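Local coordinates for PAAR motif family protein (Pseudomonas aeruginosa, PDB 6XRF) that probably forms part of a type VI secretion spike tip, as in other PAAR proteins, this chain being its short, alanine-rich helical N-terminal piece, at residues C[7-10]-C[11-15]; C[21-24]-C[25-29]; C[41-44]-C[45-49]. All coordinates share one frame; numbering follows the deposited sequence.

Contact 1: C[7-10]-C[11-15]; sequences ARLG and DEIAH
Arg8 and Glu12, one turn apart on helix 3-14, run alongside each other in the same direction. Arg8 starts with CG anti to the backbone N (chi1 -171°) and stays extended to NE, which carries that nitrogen beside Glu12: NE donates to Glu12 OE2 at 3.2 Å in a nearly straight, salt-bridged bond. The oxygen sits at the guanidinium edge, in its plane; NE approaches from above the carboxylate plane, and the two planes stand 85° apart. Around the helix, Leu9 and Ile13 meet at a slant, and Leu9 CD1 rests against Ile13 CD1 at 3.4 Å. Beneath them the backbone keeps helical i to i+4 bonds, including Ile13 N to Leu9 O at 2.9 Å. At the C-terminal end His15 turns back, and ND1 donates to Asp11 O at 2.7 Å; the carboxylate of Asp11 instead forms a salt bridge with a basic side chain of a neighbouring protein chain. This short length of helix combines an ion pair along its own surface, an apolar pair of which Leu9 packs on Ile50 of helix 45-57 and Ile13 on an apolar side chain of the neighbouring chain, and an acidic grip on the partner protein.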
ATOM      1  N   ALA C   7       9.778   4.802   8.211  1.00 52.44           N
ATOM      2  CA  ALA C   7      11.119   5.153   7.760  1.00 52.49           C
ATOM      3  C   ALA C   7      11.730   4.019   6.947  1.00 53.14           C
ATOM      4  O   ALA C   7      12.295   4.243   5.871  1.00 52.03           O
ATOM      5  CB  ALA C   7      12.006   5.503   8.954  1.00 55.66           C
ATOM      6  N   ARG C   8      11.626   2.782   7.446  1.00 54.22           N
ATOM      7  CA  ARG C   8      12.148   1.646   6.695  1.00 53.39           C
ATOM      8  C   ARG C   8      11.469   1.547   5.333  1.00 54.15           C
ATOM      9  O   ARG C   8      12.136   1.391   4.302  1.00 54.18           O
ATOM     10  CB  ARG C   8      11.964   0.354   7.493  1.00 53.01           C
ATOM     11  CG  ARG C   8      12.664  -0.865   6.880  1.00 51.75           C
ATOM     12  CD  ARG C   8      12.613  -2.087   7.798  1.00 55.67           C
ATOM     13  NE  ARG C   8      12.780  -3.334   7.047  1.00 58.60           N
ATOM     14  CZ  ARG C   8      12.844  -4.549   7.589  1.00 61.35           C
ATOM     15  NH1 ARG C   8      12.762  -4.709   8.902  1.00 64.18           N
ATOM     16  NH2 ARG C   8      12.994  -5.610   6.811  1.00 61.71           N
ATOM     17  N   LEU C   9      10.138   1.654   5.307  1.00 41.90           N
ATOM     18  CA  LEU C   9       9.410   1.523   4.047  1.00 41.73           C
ATOM     19  C   LEU C   9       9.802   2.629   3.078  1.00 42.07           C
ATOM     20  O   LEU C   9      10.180   2.361   1.931  1.00 42.67           O
ATOM     21  CB  LEU C   9       7.903   1.541   4.306  1.00 41.54           C
ATOM     22  CG  LEU C   9       6.993   1.107   3.157  1.00 40.68           C
ATOM     23  CD1 LEU C   9       7.430  -0.214   2.541  1.00 42.16           C
ATOM     24  CD2 LEU C   9       5.552   0.999   3.659  1.00 42.03           C
ATOM     25  N   GLY C  10       9.720   3.883   3.525  1.00 41.13           N
ATOM     26  CA  GLY C  10      10.079   4.991   2.655  1.00 41.68           C
ATOM     27  C   GLY C  10      11.502   4.890   2.142  1.00 43.54           C
ATOM     28  O   GLY C  10      11.784   5.239   0.993  1.00 46.34           O
ATOM     29  N   ASP C  11      12.416   4.409   2.986  1.00 43.14           N
ATOM     30  CA  ASP C  11      13.790   4.198   2.546  1.00 45.63           C
ATOM     31  C   ASP C  11      13.867   3.085   1.508  1.00 44.50           C
ATOM     32  O   ASP C  11      14.485   3.250   0.449  1.00 43.71           O
ATOM     33  CB  ASP C  11      14.676   3.867   3.748  1.00 48.91           C
ATOM     34  CG  ASP C  11      16.129   3.700   3.368  1.00 53.05           C
ATOM     35  OD1 ASP C  11      16.789   4.725   3.101  1.00 54.86           O
ATOM     36  OD2 ASP C  11      16.612   2.548   3.334  1.00 54.62           O
ATOM     37  N   GLU C  12      13.245   1.941   1.795  1.00 44.54           N
ATOM     38  CA  GLU C  12      13.347   0.800   0.892  1.00 44.13           C
ATOM     39  C   GLU C  12      12.800   1.133  -0.493  1.00 44.25           C
ATOM     40  O   GLU C  12      13.427   0.808  -1.507  1.00 43.55           O
ATOM     41  CB  GLU C  12      12.613  -0.404   1.487  1.00 43.24           C
ATOM     42  CG  GLU C  12      13.541  -1.401   2.180  1.00 45.63           C
ATOM     43  CD  GLU C  12      12.799  -2.406   3.042  1.00 45.53           C
ATOM     44  OE1 GLU C  12      11.577  -2.564   2.856  1.00 44.92           O
ATOM     45  OE2 GLU C  12      13.440  -3.034   3.916  1.00 47.12           O
ATOM     46  N   ILE C  13      11.642   1.793  -0.557  1.00 45.37           N
ATOM     47  CA  ILE C  13      11.030   2.071  -1.851  1.00 46.91           C
ATOM     48  C   ILE C  13      11.839   3.094  -2.633  1.00 50.45           C
ATOM     49  O   ILE C  13      11.879   3.049  -3.868  1.00 52.73           O
ATOM     50  CB  ILE C  13       9.575   2.530  -1.650  1.00 47.49           C
ATOM     51  CG1 ILE C  13       8.707   1.323  -1.289  1.00 52.12           C
ATOM     52  CG2 ILE C  13       9.051   3.215  -2.903  1.00 46.96           C
ATOM     53  CD1 ILE C  13       7.575   1.640  -0.348  1.00 55.22           C
ATOM     54  N   ALA C  14      12.497   4.025  -1.941  1.00 50.12           N
ATOM     55  CA  ALA C  14      13.324   5.001  -2.641  1.00 52.33           C
ATOM     56  C   ALA C  14      14.457   4.318  -3.398  1.00 53.15           C
ATOM     57  O   ALA C  14      14.834   4.751  -4.494  1.00 54.96           O
ATOM     58  CB  ALA C  14      13.880   6.025  -1.651  1.00 53.10           C
ATOM     59  N   HIS C  15      15.010   3.247  -2.832  1.00 52.32           N
ATOM     60  CA  HIS C  15      16.155   2.560  -3.411  1.00 54.23           C
ATOM     61  C   HIS C  15      15.758   1.391  -4.307  1.00 53.22           C
ATOM     62  O   HIS C  15      16.603   0.542  -4.614  1.00 54.79           O
ATOM     63  CB  HIS C  15      17.090   2.084  -2.297  1.00 56.76           C
ATOM     64  CG  HIS C  15      17.635   3.198  -1.459  1.00 61.04           C
ATOM     65  ND1 HIS C  15      17.031   3.620  -0.294  1.00 60.32           N
ATOM     66  CD2 HIS C  15      18.716   3.996  -1.632  1.00 63.89           C
ATOM     67  CE1 HIS C  15      17.721   4.623   0.220  1.00 61.62           C
ATOM     68  NE2 HIS C  15      18.746   4.872  -0.573  1.00 64.02           N
TER

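Contact 2: C[21-24]-C[25-29]; sequences AMVA and GAVAG
Val23 meets the first turn of helix 25-37 with two parts of its side chain. Its CB faces Val27 CG1 at 4.0 Å, while CG2 reaches Ala28 CB, also at 4.0 Å. With chi1 at -77°, CG1 is anti to the carbonyl carbon and CG2 falls between the backbone N and the carbonyl carbon, which turns CG2 onto Ala28. Val27 has CG1 anti to its backbone N (chi1 179°), and this is the branch it presents to Val23. Close by, the backbone is drawn in: Ala24, the N-cap residue, accepts a hydrogen bond from Ala28 N at 2.9 Å through its carbonyl oxygen, and the methyl of Ala28 lies 3.6 Å from that same Ala24 O. This is the compact half of the contact, and Val23 is further covered by Ala56 of helix 45-57.

The other half is looser. Ala24 is partly exposed, and its methyl packs on a polar side chain of a neighbouring protein chain. A polar side chain of that chain also accepts from Ala26 N, in the first turn. Val23, the residue before the N-cap, closes over Ala28, five residues on, which is the N'-to-N4 spacing of a hydrophobic staple at a helix N-terminus, here built from small aliphatic groups.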
ATOM      1  N   ALA C  21       8.290  -3.545  -7.094  1.00 51.83           N
ATOM      2  CA  ALA C  21       9.423  -3.249  -7.961  1.00 53.79           C
ATOM      3  C   ALA C  21      10.282  -4.469  -8.262  1.00 57.36           C
ATOM      4  O   ALA C  21      10.936  -4.511  -9.310  1.00 59.73           O
ATOM      5  CB  ALA C  21      10.307  -2.170  -7.328  1.00 51.17           C
ATOM      6  N   MET C  22      10.293  -5.465  -7.372  1.00 57.56           N
ATOM      7  CA  MET C  22      11.231  -6.570  -7.489  1.00 58.97           C
ATOM      8  C   MET C  22      10.605  -7.861  -7.995  1.00 61.37           C
ATOM      9  O   MET C  22      11.342  -8.740  -8.458  1.00 63.85           O
ATOM     10  CB  MET C  22      11.882  -6.868  -6.133  1.00 58.42           C
ATOM     11  CG  MET C  22      12.318  -5.656  -5.342  1.00 59.09           C
ATOM     12  SD  MET C  22      12.327  -6.077  -3.586  1.00 58.34           S
ATOM     13  CE  MET C  22      13.454  -7.465  -3.586  1.00 57.84           C
ATOM     14  N   VAL C  23       9.283  -8.019  -7.902  1.00 58.13           N
ATOM     15  CA  VAL C  23       8.631  -9.245  -8.337  1.00 56.50           C
ATOM     16  C   VAL C  23       7.400  -8.918  -9.172  1.00 56.08           C
ATOM     17  O   VAL C  23       6.867  -7.806  -9.142  1.00 58.28           O
ATOM     18  CB  VAL C  23       8.238 -10.156  -7.151  1.00 55.06           C
ATOM     19  CG1 VAL C  23       9.462 -10.882  -6.616  1.00 55.25           C
ATOM     20  CG2 VAL C  23       7.568  -9.348  -6.055  1.00 52.79           C
ATOM     21  N   ALA C  24       6.951  -9.922  -9.921  1.00 53.25           N
ATOM     22  CA  ALA C  24       5.836  -9.754 -10.836  1.00 51.86           C
ATOM     23  C   ALA C  24       4.557  -9.412 -10.079  1.00 49.23           C
ATOM     24  O   ALA C  24       4.450  -9.591  -8.862  1.00 46.86           O
ATOM     25  CB  ALA C  24       5.629 -11.024 -11.663  1.00 53.19           C
ATOM     26  N   GLY C  25       3.575  -8.918 -10.829  1.00 49.78           N
ATOM     27  CA  GLY C  25       2.297  -8.534 -10.271  1.00 46.63           C
ATOM     28  C   GLY C  25       1.690  -9.592  -9.376  1.00 44.69           C
ATOM     29  O   GLY C  25       1.476  -9.351  -8.184  1.00 43.46           O
ATOM     30  N   ALA C  26       1.420 -10.774  -9.939  1.00 45.68           N
ATOM     31  CA  ALA C  26       0.748 -11.821  -9.178  1.00 42.72           C
ATOM     32  C   ALA C  26       1.495 -12.137  -7.888  1.00 40.12           C
ATOM     33  O   ALA C  26       0.875 -12.377  -6.845  1.00 39.50           O
ATOM     34  CB  ALA C  26       0.615 -13.083 -10.029  1.00 45.40           C
ATOM     35  N   VAL C  27       2.828 -12.136  -7.938  1.00 39.68           N
ATOM     36  CA  VAL C  27       3.618 -12.533  -6.776  1.00 39.16           C
ATOM     37  C   VAL C  27       3.561 -11.460  -5.694  1.00 40.76           C
ATOM     38  O   VAL C  27       3.350 -11.760  -4.513  1.00 40.28           O
ATOM     39  CB  VAL C  27       5.066 -12.838  -7.203  1.00 38.92           C
ATOM     40  CG1 VAL C  27       5.914 -13.228  -5.997  1.00 38.05           C
ATOM     41  CG2 VAL C  27       5.079 -13.937  -8.271  1.00 40.85           C
ATOM     42  N   ALA C  28       3.740 -10.193  -6.075  1.00 40.52           N
ATOM     43  CA  ALA C  28       3.689  -9.117  -5.090  1.00 41.70           C
ATOM     44  C   ALA C  28       2.356  -9.118  -4.345  1.00 41.91           C
ATOM     45  O   ALA C  28       2.313  -8.988  -3.115  1.00 40.89           O
ATOM     46  CB  ALA C  28       3.925  -7.764  -5.768  1.00 38.76           C
ATOM     47  N   GLY C  29       1.250  -9.258  -5.080  1.00 44.72           N
ATOM     48  CA  GLY C  29      -0.045  -9.341  -4.428  1.00 45.65           C
ATOM     49  C   GLY C  29      -0.134 -10.520  -3.479  1.00 45.55           C
ATOM     50  O   GLY C  29      -0.684 -10.410  -2.380  1.00 45.16           O
TER

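Contact 3: C[41-44]-C[45-49]; sequences AATG and GLAAV
Thr43 is extended (phi/psi -93°/176°) and Gly44, still outside the helical region, occupies the N-cap position, so that the chain comes in almost straight before Gly45 bends it into helix 45-57. The backbone join is made by Gly44 O, which accepts a hydrogen bond from Ala48 N at 3.1 Å and closes the first turn. The next bond follows directly, from Val49 N to Gly45 O at 2.9 Å, and carries the helical pattern on.

Among the side chains, Thr43 and Ala47 make the contact. Both set out toward the opposite segment, and the methyl of Ala47 comes to 3.6 Å from Thr43 CB, the branching carbon itself. The hydroxyl is farther off: Thr43 OG1 stays 4.1 Å from Ala47 CB. A chi1 of 76° places OG1 between the backbone N and the carbonyl carbon and sends CG2 anti to the carbonyl carbon, which leaves CB as the part nearest the methyl. Ala47 CB also lies 3.8 Å from Gly44 O. On the next position along, Ala48 CB leans on the same carbonyl oxygen at 3.6 Å, and two alanine methyls therefore border the acceptor that closes the turn.

Thr43 sits on the exposed side, in a loop that resumes after a break in the model, and the residues before it are poorly ordered. Leu46 is different: buried, it packs on Ala6 and Leu9 of helix 3-14 and on an apolar side chain of a neighbouring protein chain. The chemistry is sparse, then: one backbone hydrogen bond and a few van der Waals touches accompany the start of the helix, and the junction with the poorly ordered loop rests on main-chain geometry more than on polar side-chain groups.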
ATOM      1  N   ALA C  41      -0.716  -9.583  15.198  1.00166.63           N
ATOM      2  CA  ALA C  41       0.585  -9.197  15.730  1.00162.02           C
ATOM      3  C   ALA C  41       0.613  -7.721  16.121  1.00153.81           C
ATOM      4  O   ALA C  41       1.661  -7.192  16.488  1.00150.27           O
ATOM      5  CB  ALA C  41       1.679  -9.498  14.709  1.00161.23           C
ATOM      6  N   ALA C  42      -0.546  -7.067  16.050  1.00146.46           N
ATOM      7  CA  ALA C  42      -0.691  -5.640  16.320  1.00139.89           C
ATOM      8  C   ALA C  42      -0.020  -4.777  15.259  1.00132.15           C
ATOM      9  O   ALA C  42       0.300  -3.611  15.514  1.00129.11           O
ATOM     10  CB  ALA C  42      -0.140  -5.273  17.704  1.00144.52           C
ATOM     11  N   THR C  43       0.199  -5.329  14.068  1.00123.17           N
ATOM     12  CA  THR C  43       0.892  -4.623  13.009  1.00117.25           C
ATOM     13  C   THR C  43      -0.116  -3.914  12.108  1.00112.94           C
ATOM     14  O   THR C  43      -1.335  -4.046  12.263  1.00115.22           O
ATOM     15  CB  THR C  43       1.751  -5.584  12.189  1.00115.40           C
ATOM     16  OG1 THR C  43       0.909  -6.341  11.308  1.00114.96           O
ATOM     17  CG2 THR C  43       2.508  -6.538  13.100  1.00116.68           C
ATOM     18  N   GLY C  44       0.395  -3.164  11.132  1.00106.71           N
ATOM     19  CA  GLY C  44      -0.451  -2.454  10.197  1.00100.31           C
ATOM     20  C   GLY C  44      -0.101  -2.693   8.744  1.00 89.15           C
ATOM     21  O   GLY C  44       0.614  -3.643   8.413  1.00 85.07           O
ATOM     22  N   GLY C  45      -0.612  -1.832   7.863  1.00 83.08           N
ATOM     23  CA  GLY C  45      -0.267  -1.938   6.456  1.00 75.61           C
ATOM     24  C   GLY C  45       1.220  -1.778   6.206  1.00 69.62           C
ATOM     25  O   GLY C  45       1.816  -2.539   5.439  1.00 68.33           O
ATOM     26  N   LEU C  46       1.842  -0.785   6.848  1.00 65.29           N
ATOM     27  CA  LEU C  46       3.270  -0.560   6.650  1.00 58.16           C
ATOM     28  C   LEU C  46       4.066  -1.815   6.985  1.00 52.35           C
ATOM     29  O   LEU C  46       4.842  -2.313   6.158  1.00 50.52           O
ATOM     30  CB  LEU C  46       3.733   0.623   7.498  1.00 59.49           C
ATOM     31  CG  LEU C  46       3.046   1.960   7.212  1.00 61.22           C
ATOM     32  CD1 LEU C  46       3.359   2.976   8.297  1.00 64.85           C
ATOM     33  CD2 LEU C  46       3.461   2.496   5.848  1.00 59.13           C
ATOM     34  N   ALA C  47       3.868  -2.357   8.189  1.00 41.21           N
ATOM     35  CA  ALA C  47       4.543  -3.596   8.560  1.00 40.36           C
ATOM     36  C   ALA C  47       4.321  -4.686   7.515  1.00 37.45           C
ATOM     37  O   ALA C  47       5.253  -5.417   7.160  1.00 36.12           O
ATOM     38  CB  ALA C  47       4.057  -4.065   9.933  1.00 38.96           C
ATOM     39  N   ALA C  48       3.094  -4.806   7.006  1.00 38.74           N
ATOM     40  CA  ALA C  48       2.788  -5.869   6.052  1.00 42.08           C
ATOM     41  C   ALA C  48       3.594  -5.706   4.769  1.00 41.86           C
ATOM     42  O   ALA C  48       4.203  -6.664   4.275  1.00 40.91           O
ATOM     43  CB  ALA C  48       1.291  -5.883   5.742  1.00 44.87           C
ATOM     44  N   VAL C  49       3.607  -4.494   4.211  1.00 41.99           N
ATOM     45  CA  VAL C  49       4.318  -4.264   2.956  1.00 39.56           C
ATOM     46  C   VAL C  49       5.807  -4.535   3.129  1.00 37.55           C
ATOM     47  O   VAL C  49       6.460  -5.084   2.234  1.00 36.30           O
ATOM     48  CB  VAL C  49       4.046  -2.834   2.453  1.00 40.70           C
ATOM     49  CG1 VAL C  49       4.802  -2.558   1.166  1.00 40.01           C
ATOM     50  CG2 VAL C  49       2.551  -2.626   2.239  1.00 41.65           C
TER

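The three contacts come in series along the chain: contact 1 within helix 3-14, contact 2 where helix 19-22 gives way to helix 25-37, and contact 3 at the start of helix 45-57. Contacts 1 and 3, with centres about 15 Å apart, touch: Leu9 CD2 lies 3.4 Å from Leu46 CD2, and Leu9 CD1 packs on Val49 CG1. Contact 2 stands apart, its centre about 17 Å from that of contact 1 and 18 Å from that of contact 3, on the opposite side of the chain's centre from contact 3. Side chains of contacts 1 and 2 touch helix 45-57, and all three contacts also meet neighbouring protein chains, consistent with a small helical piece held by its partners.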